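Local atomic coordinates of antifreeze protein (Uncultured bacterium, PDB entry 6EIO), a protein that binds ice crystals, probably limiting their growth, through two faces of a beta-helical fold. Residues A[16-28]-A[104-118]. Sequence-based numbering, arbitrary orientation. Where two conformers were deposited one is given.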
loop_
_atom_site.group_PDB
_atom_site.type_symbol
_atom_site.label_atom_id
_atom_site.label_comp_id
_atom_site.label_asym_id
_atom_site.label_seq_id
_atom_site.Cartn_x
_atom_site.Cartn_y
_atom_site.Cartn_z
ATOM N N THR A 16 -23.301 -8.904 0.500
ATOM C CA THR A 16 -22.583 -7.644 0.318
ATOM C C THR A 16 -22.499 -7.269 -1.152
ATOM O O THR A 16 -21.777 -7.903 -1.924
ATOM C CB THR A 16 -21.156 -7.735 0.870
ATOM O OG1 THR A 16 -21.200 -8.143 2.242
ATOM C CG2 THR A 16 -20.444 -6.390 0.758
ATOM N N VAL A 17 -23.224 -6.223 -1.533
ATOM C CA VAL A 17 -23.364 -5.840 -2.931
ATOM C C VAL A 17 -22.751 -4.453 -3.136
ATOM O O VAL A 17 -23.193 -3.474 -2.526
ATOM C CB VAL A 17 -24.828 -5.877 -3.389
ATOM C CG1 VAL A 17 -24.922 -5.500 -4.825
ATOM C CG2 VAL A 17 -25.439 -7.269 -3.159
ATOM N N ILE A 18 -21.770 -4.370 -4.026
ATOM C CA ILE A 18 -20.981 -3.157 -4.265
ATOM C C ILE A 18 -21.574 -2.396 -5.452
ATOM O O ILE A 18 -21.542 -2.922 -6.576
ATOM C CB ILE A 18 -19.513 -3.528 -4.562
ATOM C CG1 ILE A 18 -18.895 -4.336 -3.412
ATOM C CG2 ILE A 18 -18.681 -2.293 -4.888
ATOM C CD1 ILE A 18 -18.746 -3.561 -2.130
ATOM N N PRO A 19 -22.102 -1.168 -5.274
ATOM C CA PRO A 19 -22.632 -0.425 -6.425
ATOM C C PRO A 19 -21.489 0.140 -7.259
ATOM O O PRO A 19 -20.321 0.113 -6.869
ATOM C CB PRO A 19 -23.472 0.688 -5.793
ATOM C CG PRO A 19 -22.772 0.970 -4.521
ATOM C CD PRO A 19 -22.231 -0.379 -4.033
ATOM N N LEU A 20 -21.846 0.646 -8.439
ATOM C CA LEU A 20 -20.884 1.219 -9.370
ATOM C C LEU A 20 -20.906 2.738 -9.249
ATOM O O LEU A 20 -21.924 3.383 -9.513
ATOM C CB LEU A 20 -21.190 0.777 -10.794
ATOM C CG LEU A 20 -20.159 1.200 -11.832
ATOM C CD1 LEU A 20 -18.733 0.773 -11.455
ATOM C CD2 LEU A 20 -20.557 0.603 -13.174
ATOM N N GLN A 21 -19.774 3.304 -8.847
ATOM C CA GLN A 21 -19.644 4.733 -8.634
ATOM C C GLN A 21 -19.479 5.485 -9.950
ATOM O O GLN A 21 -18.954 4.967 -10.935
ATOM C CB GLN A 21 -18.442 5.010 -7.720
ATOM C CG GLN A 21 -18.640 4.419 -6.335
ATOM C CD GLN A 21 -17.449 4.633 -5.426
ATOM O OE1 GLN A 21 -16.893 5.727 -5.370
ATOM N NE2 GLN A 21 -17.079 3.601 -4.684
ATOM N N THR A 22 -19.933 6.745 -9.940
ATOM C CA THR A 22 -19.698 7.629 -11.071
ATOM C C THR A 22 -18.588 8.632 -10.820
ATOM O O THR A 22 -17.910 9.022 -11.773
ATOM C CB THR A 22 -20.963 8.406 -11.456
ATOM O OG1 THR A 22 -21.432 9.148 -10.322
ATOM C CG2 THR A 22 -22.035 7.473 -11.983
ATOM N N THR A 23 -18.359 9.054 -9.580
ATOM C CA THR A 23 -17.297 10.023 -9.339
ATOM C C THR A 23 -15.952 9.409 -9.707
ATOM O O THR A 23 -15.629 8.296 -9.285
ATOM C CB THR A 23 -17.291 10.444 -7.873
ATOM O OG1 THR A 23 -18.552 11.034 -7.563
ATOM C CG2 THR A 23 -16.171 11.430 -7.590
ATOM N N VAL A 24 -15.167 10.147 -10.475
ATOM C CA VAL A 24 -13.849 9.717 -10.912
ATOM C C VAL A 24 -12.829 10.248 -9.905
ATOM O O VAL A 24 -12.640 11.456 -9.798
ATOM C CB VAL A 24 -13.562 10.238 -12.327
ATOM C CG1 VAL A 24 -12.146 9.902 -12.776
ATOM C CG2 VAL A 24 -14.575 9.697 -13.313
ATOM N N GLN A 25 -12.170 9.354 -9.168
ATOM C CA GLN A 25 -11.095 9.776 -8.291
ATOM C C GLN A 25 -9.869 10.134 -9.115
ATOM O O GLN A 25 -9.517 9.426 -10.064
ATOM C CB GLN A 25 -10.708 8.647 -7.331
ATOM C CG GLN A 25 -11.748 8.391 -6.269
ATOM C CD GLN A 25 -12.036 9.620 -5.449
ATOM O OE1 GLN A 25 -11.126 10.261 -4.940
ATOM N NE2 GLN A 25 -13.311 9.975 -5.339
ATOM N N THR A 26 -9.231 11.241 -8.748
ATOM C CA THR A 26 -7.941 11.585 -9.312
ATOM C C THR A 26 -6.860 10.734 -8.643
ATOM O O THR A 26 -7.040 10.226 -7.528
ATOM C CB THR A 26 -7.626 13.063 -9.075
ATOM O OG1 THR A 26 -7.587 13.303 -7.669
ATOM C CG2 THR A 26 -8.662 13.969 -9.736
ATOM N N PRO A 27 -5.709 10.580 -9.288
ATOM C CA PRO A 27 -4.594 9.929 -8.609
ATOM C C PRO A 27 -4.229 10.696 -7.348
ATOM O O PRO A 27 -4.508 11.888 -7.204
ATOM C CB PRO A 27 -3.463 9.980 -9.649
ATOM C CG PRO A 27 -4.159 10.163 -10.963
ATOM C CD PRO A 27 -5.355 11.002 -10.652
ATOM N N ILE A 28 -3.603 9.986 -6.419
ATOM C CA ILE A 28 -3.047 10.591 -5.212
ATOM C C ILE A 28 -1.566 10.853 -5.466
ATOM O O ILE A 28 -0.773 9.914 -5.602
ATOM C CB ILE A 28 -3.249 9.700 -3.986
ATOM C CG1 ILE A 28 -4.744 9.577 -3.719
ATOM C CG2 ILE A 28 -2.516 10.274 -2.761
ATOM C CD1 ILE A 28 -5.085 8.542 -2.701
ATOM N N ASP A 104 -21.335 9.487 -3.774
ATOM C CA ASP A 104 -21.522 8.097 -4.160
ATOM C C ASP A 104 -20.436 7.168 -3.605
ATOM O O ASP A 104 -20.332 6.020 -4.046
ATOM C CB ASP A 104 -21.631 7.976 -5.683
ATOM C CG ASP A 104 -20.412 8.552 -6.428
ATOM O OD1 ASP A 104 -19.738 9.450 -5.899
ATOM O OD2 ASP A 104 -20.124 8.106 -7.554
ATOM N N MET A 105 -19.647 7.617 -2.631
ATOM C CA MET A 105 -18.654 6.723 -2.060
ATOM C C MET A 105 -19.338 5.555 -1.359
ATOM O O MET A 105 -20.502 5.627 -0.948
ATOM C CB MET A 105 -17.751 7.470 -1.095
ATOM C CG MET A 105 -18.379 7.720 0.231
ATOM S SD MET A 105 -17.196 8.519 1.307
ATOM C CE MET A 105 -17.296 10.169 0.895
ATOM N N VAL A 106 -18.594 4.465 -1.220
ATOM C CA VAL A 106 -19.136 3.213 -0.724
ATOM C C VAL A 106 -18.483 2.844 0.595
ATOM O O VAL A 106 -17.253 2.826 0.700
ATOM C CB VAL A 106 -18.972 2.120 -1.792
ATOM C CG1 VAL A 106 -19.308 0.743 -1.257
ATOM C CG2 VAL A 106 -19.859 2.451 -2.985
ATOM N N THR A 107 -19.301 2.495 1.574
ATOM C CA THR A 107 -18.800 1.966 2.830
ATOM C C THR A 107 -18.621 0.453 2.732
ATOM O O THR A 107 -19.491 -0.275 2.248
ATOM C CB THR A 107 -19.719 2.342 3.979
ATOM O OG1 THR A 107 -21.023 1.836 3.713
ATOM C CG2 THR A 107 -19.771 3.831 4.112
ATOM N N ILE A 108 -17.452 -0.002 3.159
ATOM C CA ILE A 108 -17.092 -1.416 3.252
ATOM C C ILE A 108 -16.325 -1.550 4.552
ATOM O O ILE A 108 -15.584 -0.640 4.912
ATOM C CB ILE A 108 -16.164 -1.932 2.084
ATOM C CG1 ILE A 108 -14.871 -1.102 1.974
ATOM C CG2 ILE A 108 -16.906 -2.002 0.750
ATOM C CD1 ILE A 108 -13.862 -1.625 0.940
ATOM N N SER A 109 -16.365 -2.717 5.182
ATOM C CA SER A 109 -15.533 -2.940 6.360
ATOM C C SER A 109 -15.378 -4.433 6.567
ATOM O O SER A 109 -16.068 -5.246 5.954
ATOM C CB SER A 109 -16.095 -2.270 7.607
ATOM O OG SER A 109 -17.304 -2.906 7.962
ATOM N N GLY A 110 -14.465 -4.785 7.460
ATOM C CA GLY A 110 -14.307 -6.173 7.796
ATOM C C GLY A 110 -13.711 -6.982 6.655
ATOM O O GLY A 110 -12.917 -6.497 5.854
ATOM N N ASN A 111 -14.075 -8.252 6.609
ATOM C CA ASN A 111 -13.547 -9.136 5.579
ATOM C C ASN A 111 -14.119 -8.757 4.218
ATOM O O ASN A 111 -15.338 -8.767 4.026
ATOM C CB ASN A 111 -13.902 -10.575 5.908
ATOM C CG ASN A 111 -13.473 -11.530 4.827
ATOM O OD1 ASN A 111 -12.385 -11.414 4.260
ATOM N ND2 ASN A 111 -14.323 -12.498 4.538
ATOM N N ILE A 112 -13.226 -8.470 3.265
ATOM C CA ILE A 112 -13.591 -8.203 1.883
ATOM C C ILE A 112 -13.108 -9.295 0.941
ATOM O O ILE A 112 -13.191 -9.134 -0.282
ATOM C CB ILE A 112 -13.150 -6.806 1.417
ATOM C CG1 ILE A 112 -11.641 -6.623 1.538
ATOM C CG2 ILE A 112 -13.905 -5.745 2.203
ATOM C CD1 ILE A 112 -11.152 -5.353 0.884
ATOM N N GLY A 113 -12.631 -10.416 1.473
ATOM C CA GLY A 113 -12.329 -11.542 0.614
ATOM C C GLY A 113 -13.558 -11.977 -0.163
ATOM O O GLY A 113 -14.675 -11.971 0.350
ATOM N N GLY A 114 -13.343 -12.341 -1.425
ATOM C CA GLY A 114 -14.403 -12.708 -2.339
ATOM C C GLY A 114 -15.046 -11.548 -3.062
ATOM O O GLY A 114 -15.853 -11.776 -3.966
ATOM N N LEU A 115 -14.721 -10.315 -2.706
ATOM C CA LEU A 115 -15.386 -9.173 -3.305
ATOM C C LEU A 115 -14.599 -8.633 -4.488
ATOM O O LEU A 115 -13.377 -8.695 -4.535
ATOM C CB LEU A 115 -15.558 -8.041 -2.307
ATOM C CG LEU A 115 -16.532 -8.288 -1.185
ATOM C CD1 LEU A 115 -16.576 -7.033 -0.336
ATOM C CD2 LEU A 115 -17.920 -8.646 -1.693
ATOM N N THR A 116 -15.340 -8.077 -5.429
ATOM C CA THR A 116 -14.815 -7.243 -6.489
ATOM C C THR A 116 -15.120 -5.789 -6.178
ATOM O O THR A 116 -16.255 -5.419 -5.892
ATOM C CB THR A 116 -15.409 -7.606 -7.831
ATOM O OG1 THR A 116 -14.784 -8.802 -8.263
ATOM C CG2 THR A 116 -15.137 -6.501 -8.843
ATOM N N LEU A 117 -14.096 -4.979 -6.225
ATOM C CA LEU A 117 -14.200 -3.538 -6.049
ATOM C C LEU A 117 -13.975 -2.874 -7.400
ATOM O O LEU A 117 -12.920 -3.039 -8.018
ATOM C CB LEU A 117 -13.188 -3.042 -5.020
ATOM C CG LEU A 117 -13.290 -3.677 -3.639
ATOM C CD1 LEU A 117 -12.278 -3.054 -2.694
ATOM C CD2 LEU A 117 -14.705 -3.554 -3.084
ATOM N N THR A 118 -14.966 -2.116 -7.842
ATOM C CA THR A 118 -14.892 -1.303 -9.040
ATOM C C THR A 118 -14.358 0.087 -8.682
ATOM O O THR A 118 -14.145 0.412 -7.509
ATOM C CB THR A 118 -16.280 -1.288 -9.702
ATOM O OG1 THR A 118 -17.277 -1.007 -8.711
ATOM C CG2 THR A 118 -16.604 -2.653 -10.315
HETATM O O HOH W 1 -17.465 1.635 -8.208
HETATM O O HOH W 2 -17.282 8.168 -4.959
#
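D104 holds the 16-28 segment through its carboxylate, OD2 taking two bonds and OD1 one from T22 and T23. T22 N meets D104 OD2 at 2.8 Å, nearly along the C-O axis, and T23 N comes in straight (172°) on the syn lone pair of the same oxygen. OD1 takes the T23 hydroxyl, with T23 OG1 2.6 Å from D104 OD1 on the syn side and 25° out of the carboxylate plane. With chi1 at 57°, D104 CG lies between its own backbone N and carbonyl carbon, which turns the carboxylate to the T22-T23 backbone. An asparagine here, with one acceptor oxygen, would probably leave either both the T22 and T23 backbone N-H groups or the T23 hydroxyl without an acceptor. Apolar contacts follow toward T16. Residues 104-118 form the end coil of the beta-helix characteristic of the ice-binding-like family, and the N-terminal segment runs across the end of this coil. I18 points CD1 at the apolar side chains of the coil, 3.8 Å from I108 CG2 and 4.2 Å from L117 CD2. P19 CG and V106 CG2 meet tip to tip at 3.6 Å. The Q21 side chain, extended beyond CG, crosses V106 obliquely with NE2 3.5 Å from V106 CG2, while its OE1 accepts from L121 N on the next coil. A water bridges Q21 N and T118 OG1, and L20 CD1 lies 3.6 Å from T118 OG1.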